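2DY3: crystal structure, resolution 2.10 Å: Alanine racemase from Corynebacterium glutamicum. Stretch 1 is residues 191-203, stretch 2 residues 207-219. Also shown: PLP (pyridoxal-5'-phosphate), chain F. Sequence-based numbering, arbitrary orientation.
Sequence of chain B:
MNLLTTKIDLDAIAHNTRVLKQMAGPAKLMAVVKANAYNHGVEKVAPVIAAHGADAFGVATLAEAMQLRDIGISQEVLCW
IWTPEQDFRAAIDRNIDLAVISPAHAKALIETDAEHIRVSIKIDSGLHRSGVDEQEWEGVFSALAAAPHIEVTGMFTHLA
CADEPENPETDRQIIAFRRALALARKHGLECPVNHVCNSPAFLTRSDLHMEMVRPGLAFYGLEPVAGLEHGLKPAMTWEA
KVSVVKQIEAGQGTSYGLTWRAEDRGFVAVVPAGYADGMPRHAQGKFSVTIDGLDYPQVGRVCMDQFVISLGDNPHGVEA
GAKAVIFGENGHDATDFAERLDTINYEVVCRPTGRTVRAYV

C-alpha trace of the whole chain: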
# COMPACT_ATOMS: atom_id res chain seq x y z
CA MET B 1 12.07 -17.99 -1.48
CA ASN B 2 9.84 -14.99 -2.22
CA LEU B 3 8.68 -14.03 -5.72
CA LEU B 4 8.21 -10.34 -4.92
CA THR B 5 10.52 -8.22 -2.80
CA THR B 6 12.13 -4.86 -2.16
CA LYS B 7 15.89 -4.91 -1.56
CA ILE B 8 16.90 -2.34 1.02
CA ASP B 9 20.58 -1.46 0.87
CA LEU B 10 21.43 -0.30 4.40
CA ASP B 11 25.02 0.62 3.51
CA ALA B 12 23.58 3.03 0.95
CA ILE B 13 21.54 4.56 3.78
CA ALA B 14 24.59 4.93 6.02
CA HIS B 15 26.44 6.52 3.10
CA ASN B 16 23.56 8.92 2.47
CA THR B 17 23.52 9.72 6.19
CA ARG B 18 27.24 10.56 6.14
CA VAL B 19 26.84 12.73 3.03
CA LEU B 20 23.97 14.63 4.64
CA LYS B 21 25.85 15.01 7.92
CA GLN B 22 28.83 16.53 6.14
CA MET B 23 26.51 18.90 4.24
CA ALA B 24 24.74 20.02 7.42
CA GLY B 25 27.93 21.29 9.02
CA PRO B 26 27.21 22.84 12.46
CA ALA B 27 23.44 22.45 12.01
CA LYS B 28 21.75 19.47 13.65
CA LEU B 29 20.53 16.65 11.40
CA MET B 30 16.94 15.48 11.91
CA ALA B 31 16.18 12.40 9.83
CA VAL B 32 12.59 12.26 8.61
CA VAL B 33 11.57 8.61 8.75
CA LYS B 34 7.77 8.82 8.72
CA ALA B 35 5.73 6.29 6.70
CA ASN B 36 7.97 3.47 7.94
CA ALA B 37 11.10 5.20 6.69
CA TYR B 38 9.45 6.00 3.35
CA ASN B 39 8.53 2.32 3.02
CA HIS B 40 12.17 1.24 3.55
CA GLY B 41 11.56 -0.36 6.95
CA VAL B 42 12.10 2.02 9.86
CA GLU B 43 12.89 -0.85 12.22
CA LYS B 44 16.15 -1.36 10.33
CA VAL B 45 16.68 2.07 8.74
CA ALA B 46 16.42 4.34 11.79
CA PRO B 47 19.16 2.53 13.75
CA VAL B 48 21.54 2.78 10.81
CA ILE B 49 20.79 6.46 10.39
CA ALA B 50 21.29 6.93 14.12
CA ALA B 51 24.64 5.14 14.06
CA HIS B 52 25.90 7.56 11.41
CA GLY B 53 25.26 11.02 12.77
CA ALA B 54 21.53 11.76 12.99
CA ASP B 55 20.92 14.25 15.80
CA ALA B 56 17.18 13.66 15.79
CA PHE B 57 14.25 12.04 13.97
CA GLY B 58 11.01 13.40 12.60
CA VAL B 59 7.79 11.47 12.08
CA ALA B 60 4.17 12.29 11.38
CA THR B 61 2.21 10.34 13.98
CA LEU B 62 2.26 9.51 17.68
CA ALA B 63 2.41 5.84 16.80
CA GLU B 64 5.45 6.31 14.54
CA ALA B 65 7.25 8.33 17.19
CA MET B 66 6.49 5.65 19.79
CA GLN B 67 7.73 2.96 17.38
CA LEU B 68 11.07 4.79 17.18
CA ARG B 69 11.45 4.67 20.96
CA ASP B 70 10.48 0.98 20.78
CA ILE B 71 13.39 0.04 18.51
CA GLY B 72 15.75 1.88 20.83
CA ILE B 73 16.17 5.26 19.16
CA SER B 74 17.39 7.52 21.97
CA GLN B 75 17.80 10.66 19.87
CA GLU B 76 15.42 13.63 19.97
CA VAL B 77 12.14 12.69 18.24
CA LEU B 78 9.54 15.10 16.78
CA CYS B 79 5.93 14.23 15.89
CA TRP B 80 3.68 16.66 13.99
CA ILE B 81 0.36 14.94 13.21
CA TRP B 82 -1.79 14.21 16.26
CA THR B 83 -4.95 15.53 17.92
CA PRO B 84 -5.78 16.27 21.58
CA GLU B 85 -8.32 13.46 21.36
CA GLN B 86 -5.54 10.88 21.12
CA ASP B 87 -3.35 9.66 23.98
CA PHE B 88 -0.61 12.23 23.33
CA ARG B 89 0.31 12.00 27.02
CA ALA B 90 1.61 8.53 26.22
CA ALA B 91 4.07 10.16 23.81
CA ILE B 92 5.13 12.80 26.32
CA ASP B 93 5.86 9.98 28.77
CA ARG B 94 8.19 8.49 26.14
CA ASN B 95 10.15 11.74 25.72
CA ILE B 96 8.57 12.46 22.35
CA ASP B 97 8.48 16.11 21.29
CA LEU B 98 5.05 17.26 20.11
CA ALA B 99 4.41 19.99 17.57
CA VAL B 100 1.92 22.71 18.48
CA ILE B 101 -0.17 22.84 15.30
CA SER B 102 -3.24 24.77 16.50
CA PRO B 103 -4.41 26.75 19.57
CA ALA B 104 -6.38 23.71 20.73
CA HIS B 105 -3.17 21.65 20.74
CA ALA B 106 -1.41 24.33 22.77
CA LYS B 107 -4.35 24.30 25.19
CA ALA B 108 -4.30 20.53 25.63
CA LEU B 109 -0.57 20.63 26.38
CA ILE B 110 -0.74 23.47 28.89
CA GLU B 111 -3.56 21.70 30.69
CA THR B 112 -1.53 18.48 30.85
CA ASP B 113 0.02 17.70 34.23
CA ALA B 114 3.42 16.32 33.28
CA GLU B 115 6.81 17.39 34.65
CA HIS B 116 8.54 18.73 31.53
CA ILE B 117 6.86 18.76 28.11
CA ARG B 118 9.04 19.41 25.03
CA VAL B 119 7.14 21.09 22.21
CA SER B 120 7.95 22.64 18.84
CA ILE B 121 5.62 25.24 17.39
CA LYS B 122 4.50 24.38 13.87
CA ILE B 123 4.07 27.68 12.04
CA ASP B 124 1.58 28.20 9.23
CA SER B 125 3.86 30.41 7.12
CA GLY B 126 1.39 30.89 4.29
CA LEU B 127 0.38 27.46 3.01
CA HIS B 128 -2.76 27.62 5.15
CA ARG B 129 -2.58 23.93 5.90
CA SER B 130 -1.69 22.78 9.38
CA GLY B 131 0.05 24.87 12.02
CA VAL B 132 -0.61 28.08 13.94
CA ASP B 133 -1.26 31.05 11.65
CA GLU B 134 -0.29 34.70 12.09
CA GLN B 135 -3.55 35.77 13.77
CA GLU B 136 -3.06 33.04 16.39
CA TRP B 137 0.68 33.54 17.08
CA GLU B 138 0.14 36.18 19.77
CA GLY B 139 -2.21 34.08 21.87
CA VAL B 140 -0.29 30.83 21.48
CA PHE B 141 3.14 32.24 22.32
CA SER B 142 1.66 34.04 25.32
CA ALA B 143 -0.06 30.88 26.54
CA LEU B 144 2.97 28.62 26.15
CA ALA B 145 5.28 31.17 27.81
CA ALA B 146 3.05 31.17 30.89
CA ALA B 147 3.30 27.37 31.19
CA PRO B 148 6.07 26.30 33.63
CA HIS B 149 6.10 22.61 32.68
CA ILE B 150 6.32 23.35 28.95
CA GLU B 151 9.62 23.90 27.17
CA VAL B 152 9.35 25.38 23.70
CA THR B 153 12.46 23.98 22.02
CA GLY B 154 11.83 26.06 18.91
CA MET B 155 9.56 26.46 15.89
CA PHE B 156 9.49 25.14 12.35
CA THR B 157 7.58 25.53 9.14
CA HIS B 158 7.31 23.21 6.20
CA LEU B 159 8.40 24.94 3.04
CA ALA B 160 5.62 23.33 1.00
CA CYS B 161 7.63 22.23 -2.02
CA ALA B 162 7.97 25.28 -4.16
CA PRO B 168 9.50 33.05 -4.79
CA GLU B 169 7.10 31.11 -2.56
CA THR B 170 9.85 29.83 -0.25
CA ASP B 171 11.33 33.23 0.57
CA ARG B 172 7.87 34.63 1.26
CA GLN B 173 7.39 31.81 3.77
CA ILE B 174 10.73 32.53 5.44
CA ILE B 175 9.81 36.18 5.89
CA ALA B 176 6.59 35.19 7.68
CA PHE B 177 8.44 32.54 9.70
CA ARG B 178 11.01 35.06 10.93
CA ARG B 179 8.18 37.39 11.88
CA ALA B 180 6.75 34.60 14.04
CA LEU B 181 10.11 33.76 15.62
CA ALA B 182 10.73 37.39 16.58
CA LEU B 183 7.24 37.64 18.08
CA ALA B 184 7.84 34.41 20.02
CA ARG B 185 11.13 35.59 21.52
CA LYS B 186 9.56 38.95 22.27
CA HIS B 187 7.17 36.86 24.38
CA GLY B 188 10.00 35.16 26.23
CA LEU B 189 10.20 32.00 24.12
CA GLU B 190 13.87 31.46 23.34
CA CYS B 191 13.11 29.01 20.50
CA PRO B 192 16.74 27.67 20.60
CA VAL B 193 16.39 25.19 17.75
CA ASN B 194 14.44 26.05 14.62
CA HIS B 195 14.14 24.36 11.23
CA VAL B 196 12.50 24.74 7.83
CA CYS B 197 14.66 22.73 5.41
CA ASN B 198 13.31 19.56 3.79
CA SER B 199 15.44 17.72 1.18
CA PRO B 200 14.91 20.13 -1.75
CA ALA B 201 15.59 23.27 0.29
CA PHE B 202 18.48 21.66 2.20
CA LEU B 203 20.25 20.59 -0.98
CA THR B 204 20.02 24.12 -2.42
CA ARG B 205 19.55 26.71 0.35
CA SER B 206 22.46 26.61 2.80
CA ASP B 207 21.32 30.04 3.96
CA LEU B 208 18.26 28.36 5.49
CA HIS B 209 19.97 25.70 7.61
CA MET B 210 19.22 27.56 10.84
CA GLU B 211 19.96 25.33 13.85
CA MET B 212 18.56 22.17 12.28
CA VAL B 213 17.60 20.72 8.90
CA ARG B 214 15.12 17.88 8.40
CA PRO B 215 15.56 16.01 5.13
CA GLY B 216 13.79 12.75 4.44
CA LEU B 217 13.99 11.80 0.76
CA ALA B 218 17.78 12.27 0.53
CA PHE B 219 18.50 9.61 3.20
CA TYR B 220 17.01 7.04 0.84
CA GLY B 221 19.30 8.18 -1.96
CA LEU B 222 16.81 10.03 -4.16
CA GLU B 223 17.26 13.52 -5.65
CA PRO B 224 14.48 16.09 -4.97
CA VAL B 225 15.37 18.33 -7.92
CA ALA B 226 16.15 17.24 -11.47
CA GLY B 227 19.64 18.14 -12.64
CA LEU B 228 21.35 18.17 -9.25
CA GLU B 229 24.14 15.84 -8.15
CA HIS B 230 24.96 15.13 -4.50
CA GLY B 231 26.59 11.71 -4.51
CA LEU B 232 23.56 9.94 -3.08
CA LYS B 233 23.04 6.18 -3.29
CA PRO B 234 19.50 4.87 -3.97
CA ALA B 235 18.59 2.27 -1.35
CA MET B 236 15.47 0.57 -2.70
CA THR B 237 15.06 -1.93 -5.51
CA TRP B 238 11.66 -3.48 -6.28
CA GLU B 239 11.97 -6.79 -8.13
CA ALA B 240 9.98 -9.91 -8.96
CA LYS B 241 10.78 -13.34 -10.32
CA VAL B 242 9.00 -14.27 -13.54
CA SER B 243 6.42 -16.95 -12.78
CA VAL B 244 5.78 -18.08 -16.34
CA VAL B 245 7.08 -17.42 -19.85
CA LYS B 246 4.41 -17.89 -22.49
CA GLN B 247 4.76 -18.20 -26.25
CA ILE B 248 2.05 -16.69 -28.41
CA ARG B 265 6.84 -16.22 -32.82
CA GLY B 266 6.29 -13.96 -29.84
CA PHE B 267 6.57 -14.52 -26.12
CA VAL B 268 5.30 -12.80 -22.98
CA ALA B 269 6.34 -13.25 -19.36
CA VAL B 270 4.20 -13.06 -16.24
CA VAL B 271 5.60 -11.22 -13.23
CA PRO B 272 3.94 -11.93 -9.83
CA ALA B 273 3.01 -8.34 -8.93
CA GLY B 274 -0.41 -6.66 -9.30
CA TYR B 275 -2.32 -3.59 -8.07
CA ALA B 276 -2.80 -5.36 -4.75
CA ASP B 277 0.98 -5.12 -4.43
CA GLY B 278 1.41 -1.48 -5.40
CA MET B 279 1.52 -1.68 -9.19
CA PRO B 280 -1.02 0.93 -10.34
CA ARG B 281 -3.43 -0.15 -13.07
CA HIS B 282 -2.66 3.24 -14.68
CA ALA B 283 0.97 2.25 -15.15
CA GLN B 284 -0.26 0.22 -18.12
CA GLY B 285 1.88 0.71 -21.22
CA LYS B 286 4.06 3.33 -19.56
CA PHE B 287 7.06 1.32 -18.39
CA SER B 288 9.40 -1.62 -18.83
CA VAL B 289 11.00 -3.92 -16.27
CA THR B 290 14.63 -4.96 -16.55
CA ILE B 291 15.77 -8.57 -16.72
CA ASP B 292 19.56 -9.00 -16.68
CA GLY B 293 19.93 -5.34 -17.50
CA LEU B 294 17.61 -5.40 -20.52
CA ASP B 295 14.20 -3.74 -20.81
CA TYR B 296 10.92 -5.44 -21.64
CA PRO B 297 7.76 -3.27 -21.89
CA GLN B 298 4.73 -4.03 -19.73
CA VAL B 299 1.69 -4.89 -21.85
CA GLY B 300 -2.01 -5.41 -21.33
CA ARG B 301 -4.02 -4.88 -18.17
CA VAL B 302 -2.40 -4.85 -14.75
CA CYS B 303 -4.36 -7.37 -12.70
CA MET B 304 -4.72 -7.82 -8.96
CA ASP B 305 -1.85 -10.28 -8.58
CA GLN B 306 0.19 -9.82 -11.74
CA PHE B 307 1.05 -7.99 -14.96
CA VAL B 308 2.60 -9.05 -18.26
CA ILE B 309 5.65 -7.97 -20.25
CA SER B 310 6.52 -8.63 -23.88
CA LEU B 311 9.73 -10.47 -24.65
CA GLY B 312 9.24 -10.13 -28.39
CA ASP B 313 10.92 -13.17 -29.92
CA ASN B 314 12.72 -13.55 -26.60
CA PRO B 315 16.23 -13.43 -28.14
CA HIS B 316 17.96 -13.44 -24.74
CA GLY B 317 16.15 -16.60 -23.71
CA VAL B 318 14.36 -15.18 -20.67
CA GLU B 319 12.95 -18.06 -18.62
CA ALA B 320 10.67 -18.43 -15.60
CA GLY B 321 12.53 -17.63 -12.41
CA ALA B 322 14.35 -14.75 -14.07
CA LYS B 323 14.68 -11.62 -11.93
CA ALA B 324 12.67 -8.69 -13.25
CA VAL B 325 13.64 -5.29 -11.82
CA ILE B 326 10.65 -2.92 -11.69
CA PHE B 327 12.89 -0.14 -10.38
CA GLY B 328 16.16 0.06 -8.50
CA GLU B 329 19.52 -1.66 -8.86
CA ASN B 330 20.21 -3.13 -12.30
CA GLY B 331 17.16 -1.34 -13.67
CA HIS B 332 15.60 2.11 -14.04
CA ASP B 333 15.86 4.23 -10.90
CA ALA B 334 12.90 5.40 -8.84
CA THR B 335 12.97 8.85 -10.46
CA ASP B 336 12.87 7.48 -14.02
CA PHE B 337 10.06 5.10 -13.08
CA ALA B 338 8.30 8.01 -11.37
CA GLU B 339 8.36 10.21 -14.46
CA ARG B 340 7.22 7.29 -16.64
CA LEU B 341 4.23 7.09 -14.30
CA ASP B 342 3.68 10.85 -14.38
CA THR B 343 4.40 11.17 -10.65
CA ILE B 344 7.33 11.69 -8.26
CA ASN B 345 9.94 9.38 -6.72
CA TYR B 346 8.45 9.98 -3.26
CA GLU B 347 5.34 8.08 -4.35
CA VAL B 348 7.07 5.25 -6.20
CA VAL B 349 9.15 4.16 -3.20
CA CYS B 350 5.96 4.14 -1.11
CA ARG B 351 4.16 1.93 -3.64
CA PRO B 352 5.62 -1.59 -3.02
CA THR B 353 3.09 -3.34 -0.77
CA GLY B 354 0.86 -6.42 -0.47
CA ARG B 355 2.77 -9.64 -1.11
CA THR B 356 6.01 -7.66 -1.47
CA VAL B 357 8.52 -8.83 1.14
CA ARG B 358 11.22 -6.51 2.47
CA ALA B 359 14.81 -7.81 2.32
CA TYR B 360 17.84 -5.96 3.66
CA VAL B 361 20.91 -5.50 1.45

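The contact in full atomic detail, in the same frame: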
# COMPACT_ATOMS: atom_id res chain seq x y z
N CYS B 191 13.15 29.72 21.79
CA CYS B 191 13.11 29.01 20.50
C CYS B 191 14.54 28.76 20.02
O CYS B 191 14.94 29.19 18.94
CB CYS B 191 12.36 29.84 19.45
SG CYS B 191 10.59 30.04 19.78
N PRO B 192 15.34 28.04 20.83
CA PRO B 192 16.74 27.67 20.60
C PRO B 192 17.03 26.93 19.30
O PRO B 192 18.04 27.19 18.64
CB PRO B 192 17.08 26.80 21.81
CG PRO B 192 16.12 27.25 22.84
CD PRO B 192 14.85 27.44 22.09
N VAL B 193 16.17 25.99 18.94
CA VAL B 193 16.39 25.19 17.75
C VAL B 193 15.23 25.25 16.77
O VAL B 193 14.14 24.74 17.04
CB VAL B 193 16.66 23.72 18.14
CG1 VAL B 193 16.98 22.89 16.91
CG2 VAL B 193 17.82 23.67 19.14
N ASN B 194 15.47 25.89 15.63
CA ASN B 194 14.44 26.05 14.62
C ASN B 194 14.86 25.37 13.32
O ASN B 194 16.05 25.17 13.07
CB ASN B 194 14.17 27.53 14.38
CG ASN B 194 13.87 28.29 15.67
OD1 ASN B 194 12.93 27.95 16.39
ND2 ASN B 194 14.67 29.32 15.97
N HIS B 195 13.88 25.02 12.50
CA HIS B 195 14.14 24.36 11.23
C HIS B 195 13.04 24.55 10.20
O HIS B 195 11.87 24.70 10.54
CB HIS B 195 14.39 22.86 11.46
CG HIS B 195 13.46 22.23 12.45
ND1 HIS B 195 12.39 21.45 12.06
CD2 HIS B 195 13.47 22.21 13.80
CE1 HIS B 195 11.79 20.97 13.14
NE2 HIS B 195 12.43 21.42 14.21
N VAL B 196 13.43 24.56 8.93
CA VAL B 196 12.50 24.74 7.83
C VAL B 196 12.88 23.88 6.62
O VAL B 196 12.04 23.56 5.80
CB VAL B 196 12.45 26.21 7.35
CG1 VAL B 196 12.05 27.13 8.50
CG2 VAL B 196 13.82 26.62 6.80
N CYS B 197 14.15 23.50 6.54
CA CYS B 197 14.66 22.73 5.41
C CYS B 197 14.34 21.25 5.23
O CYS B 197 14.72 20.41 6.04
CB CYS B 197 16.18 22.90 5.33
SG CYS B 197 16.72 24.50 4.67
N ASN B 198 13.63 20.94 4.14
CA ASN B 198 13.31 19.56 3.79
C ASN B 198 14.40 19.25 2.75
O ASN B 198 15.24 20.11 2.49
CB ASN B 198 11.91 19.48 3.18
CG ASN B 198 11.75 20.35 1.95
OD1 ASN B 198 12.57 21.23 1.68
ND2 ASN B 198 10.67 20.13 1.21
N SER B 199 14.40 18.06 2.15
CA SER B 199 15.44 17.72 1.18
C SER B 199 15.72 18.73 0.07
O SER B 199 16.87 19.13 -0.15
CB SER B 199 15.16 16.35 0.55
OG SER B 199 15.39 15.31 1.48
N PRO B 200 14.68 19.16 -0.67
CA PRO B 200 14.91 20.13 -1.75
C PRO B 200 15.57 21.43 -1.29
O PRO B 200 16.55 21.86 -1.88
CB PRO B 200 13.51 20.34 -2.33
CG PRO B 200 12.61 20.03 -1.18
CD PRO B 200 13.26 18.83 -0.56
N ALA B 201 15.04 22.03 -0.23
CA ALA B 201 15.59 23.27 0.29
C ALA B 201 17.01 23.06 0.84
O ALA B 201 17.91 23.85 0.57
CB ALA B 201 14.69 23.83 1.38
N PHE B 202 17.19 21.99 1.61
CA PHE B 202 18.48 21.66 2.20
C PHE B 202 19.58 21.50 1.16
O PHE B 202 20.70 21.99 1.34
CB PHE B 202 18.38 20.37 3.02
CG PHE B 202 19.69 19.89 3.58
CD1 PHE B 202 20.44 20.70 4.42
CD2 PHE B 202 20.16 18.62 3.30
CE1 PHE B 202 21.63 20.25 4.97
CE2 PHE B 202 21.35 18.16 3.84
CZ PHE B 202 22.08 18.98 4.68
N LEU B 203 19.27 20.82 0.07
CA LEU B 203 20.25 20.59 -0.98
C LEU B 203 20.44 21.78 -1.92
O LEU B 203 21.10 21.65 -2.95
CB LEU B 203 19.86 19.36 -1.82
CG LEU B 203 19.81 17.99 -1.13
CD1 LEU B 203 19.38 16.93 -2.13
CD2 LEU B 203 21.17 17.64 -0.54
N ASP B 207 21.63 28.86 3.17
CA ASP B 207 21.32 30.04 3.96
C ASP B 207 20.11 29.80 4.86
O ASP B 207 19.79 30.63 5.71
CB ASP B 207 21.05 31.24 3.05
CG ASP B 207 19.92 30.99 2.07
OD1 ASP B 207 19.24 31.97 1.70
OD2 ASP B 207 19.72 29.83 1.67
N LEU B 208 19.44 28.67 4.69
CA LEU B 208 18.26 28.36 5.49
C LEU B 208 18.46 27.21 6.46
O LEU B 208 17.49 26.68 7.01
CB LEU B 208 17.07 28.06 4.57
CG LEU B 208 16.70 29.15 3.57
CD1 LEU B 208 15.55 28.67 2.68
CD2 LEU B 208 16.32 30.41 4.31
N HIS B 209 19.70 26.81 6.69
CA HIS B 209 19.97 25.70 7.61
C HIS B 209 19.52 25.96 9.04
O HIS B 209 19.10 25.04 9.74
CB HIS B 209 21.46 25.35 7.61
CG HIS B 209 21.92 24.67 6.36
ND1 HIS B 209 21.06 24.35 5.33
CD2 HIS B 209 23.15 24.23 5.99
CE1 HIS B 209 21.74 23.74 4.37
NE2 HIS B 209 23.01 23.65 4.75
N MET B 210 19.61 27.21 9.48
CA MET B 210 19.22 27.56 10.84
C MET B 210 19.95 26.63 11.81
O MET B 210 21.10 26.29 11.57
CB MET B 210 17.70 27.42 11.00
CG MET B 210 16.94 28.25 9.99
SD MET B 210 15.19 28.34 10.32
CE MET B 210 15.17 29.65 11.55
N GLU B 211 19.29 26.21 12.89
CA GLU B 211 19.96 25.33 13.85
C GLU B 211 19.79 23.85 13.50
O GLU B 211 20.52 23.00 14.00
CB GLU B 211 19.43 25.55 15.26
CG GLU B 211 19.69 26.93 15.87
CD GLU B 211 18.73 27.99 15.37
OE1 GLU B 211 17.64 27.62 14.87
OE2 GLU B 211 19.06 29.19 15.48
N MET B 212 18.82 23.56 12.64
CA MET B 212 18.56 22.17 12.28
C MET B 212 17.88 22.07 10.92
O MET B 212 17.13 22.95 10.52
CB MET B 212 17.68 21.53 13.36
CG MET B 212 17.44 20.02 13.22
SD MET B 212 16.46 19.35 14.61
CE MET B 212 17.73 18.65 15.62
N VAL B 213 18.19 20.99 10.21
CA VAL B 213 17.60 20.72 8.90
C VAL B 213 16.91 19.36 9.04
O VAL B 213 17.36 18.51 9.81
CB VAL B 213 18.68 20.66 7.79
CG1 VAL B 213 19.44 21.99 7.74
CG2 VAL B 213 19.65 19.52 8.06
N ARG B 214 15.82 19.14 8.30
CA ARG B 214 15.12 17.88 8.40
C ARG B 214 14.79 17.24 7.07
O ARG B 214 13.64 17.25 6.62
CB ARG B 214 13.83 18.03 9.22
CG ARG B 214 12.89 19.11 8.75
CD ARG B 214 11.51 18.95 9.39
NE ARG B 214 10.62 20.08 9.10
CZ ARG B 214 10.42 20.60 7.89
NH1 ARG B 214 11.05 20.12 6.83
NH2 ARG B 214 9.56 21.60 7.74
N PRO B 215 15.80 16.65 6.42
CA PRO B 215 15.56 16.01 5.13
C PRO B 215 15.08 14.57 5.32
O PRO B 215 15.43 13.91 6.30
CB PRO B 215 16.92 16.09 4.46
CG PRO B 215 17.87 15.93 5.60
CD PRO B 215 17.24 16.75 6.71
N GLY B 216 14.27 14.11 4.38
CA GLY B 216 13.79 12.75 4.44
C GLY B 216 14.29 12.02 3.20
O GLY B 216 15.20 11.18 3.27
N LEU B 217 13.69 12.37 2.07
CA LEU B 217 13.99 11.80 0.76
C LEU B 217 15.47 11.49 0.50
O LEU B 217 15.80 10.40 0.05
CB LEU B 217 13.43 12.74 -0.31
CG LEU B 217 13.18 12.27 -1.74
CD1 LEU B 217 14.48 12.15 -2.43
CD2 LEU B 217 12.41 10.95 -1.78
N ALA B 218 16.35 12.45 0.78
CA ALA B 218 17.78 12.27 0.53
C ALA B 218 18.43 11.08 1.27
O ALA B 218 19.39 10.50 0.77
CB ALA B 218 18.54 13.56 0.86
N PHE B 219 17.92 10.73 2.45
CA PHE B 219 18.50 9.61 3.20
C PHE B 219 18.33 8.30 2.45
O PHE B 219 19.11 7.35 2.63
CB PHE B 219 17.83 9.47 4.58
CG PHE B 219 18.31 10.47 5.60
CD1 PHE B 219 17.70 11.71 5.71
CD2 PHE B 219 19.37 10.17 6.43
CE1 PHE B 219 18.15 12.63 6.65
CE2 PHE B 219 19.82 11.08 7.37
CZ PHE B 219 19.21 12.32 7.48
N1 PLP F . 9.27 17.87 7.28
C2 PLP F . 7.91 17.58 7.34
C2A PLP F . 7.02 18.40 8.27
C3 PLP F . 7.39 16.54 6.54
O3 PLP F . 6.05 16.24 6.59
C4 PLP F . 8.27 15.80 5.69
C4A PLP F . 7.76 14.67 4.76
C5 PLP F . 9.67 16.15 5.65
C6 PLP F . 10.14 17.18 6.45
C5A PLP F . 10.65 15.45 4.77
O4P PLP F . 10.66 16.02 3.46
P PLP F . 11.58 15.54 2.22
O1P PLP F . 11.38 14.11 2.01
O2P PLP F . 11.06 16.36 1.13
O3P PLP F . 12.96 15.87 2.67
O HOH W 1 16.90 31.04 15.42
O HOH W 2 16.43 24.57 8.37
O HOH W 3 10.19 22.37 4.31

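The two stretches run side by side in the same direction: Val193 lies by Glu211, His195 by Met212, Cys197 by Val213 and Ser199 by Pro215, with CA atoms 4.3 to 5.3 Å apart. The spacing is close to that of paired strands, yet no regular ladder forms and the hydrogen bonds are few. The firm one between main chains runs from Arg214 N to Cys197 O (2.8 Å). Earlier in the first stretch, Asn194 O receives only weak bonds, from Met212 N at 3.2 Å and Glu211 N at 3.4 Å.

A carboxylate does part of the backbone's work here. Glu211 folds over with chi2 in p, so that its OE1 accepts from Asn194 N at 2.9 Å while Pro192 O sits against its CG (3.2 Å). Water 1 extends the clasp, accepting from Asn194 ND2 (2.9 Å) and donating to Glu211 OE2 (2.8 Å). Beside this polar loop, Val193 CG1 rests on Met212 CB at 3.9 Å. The CB of Met212 points toward the first stretch but its end leads away, leaving SD 4.6 Å from the centroid of the His195 ring, in an oblique approach.

The main chains of Val196 and Leu208 stand apart, and water 2 bridges them. It accepts from Val196 N (3.1 Å) and lies 2.7 Å from Leu208 O and 2.8 Å from Met212 O, joining main-chain groups that do not reach one another directly. Apolar atoms line the neighbouring space: Val196 CG1 meets Met210 SD at 3.8 Å, Val196 CG2 comes within 4.2 Å of Leu208 CB, and Cys197 SG presses on Leu208 CB at 3.6 Å. The slim cysteine fits where the second stretch turns from Leu208 into His209.

The largest bump on the first stretch is Phe202. Carried on the short helix with chi1 in t, its ring enters a hollow made by His209, Val213 and Pro215. Val213 CG2 lies over one face, 4.1 Å from the ring centroid, a CH-pi contact; Pro215 CG is 4.2 Å from Phe202 CD2. The His209 ring joins obliquely, centroids 5.0 Å apart and planes at 42°. The helix holding this ring is capped by Asn198, whose OD1 accepts from Ala201 N at 3.2 Å.

Arg214 is a flat plate slotted between two layers: Val196 C lies over one guanidinium face and PLP N1 over the other, with Arg214 NH1 2.9 Å from PLP N1. The His195 ring meets Arg214 NE edge-on through ND1 at 3.7 Å, yet His195 ND1, buried here, has no hydrogen-bond partner in the model.

Around Ser199 and Gly216, small residues make room for phosphate. PLP O3P accepts from Ser199 N (2.7 Å), Ser199 OG (2.8 Å) and Gly216 N (2.8 Å), and PLP O1P from Leu217 N (2.9 Å). Ser199 OG also accepts from Ala218 N at 3.1 Å, so one hydroxyl ties helix, 3-10 segment and cofactor together. Gly216 suits its place, since a CB there would be crowded by PLP O1P at 3.0 Å.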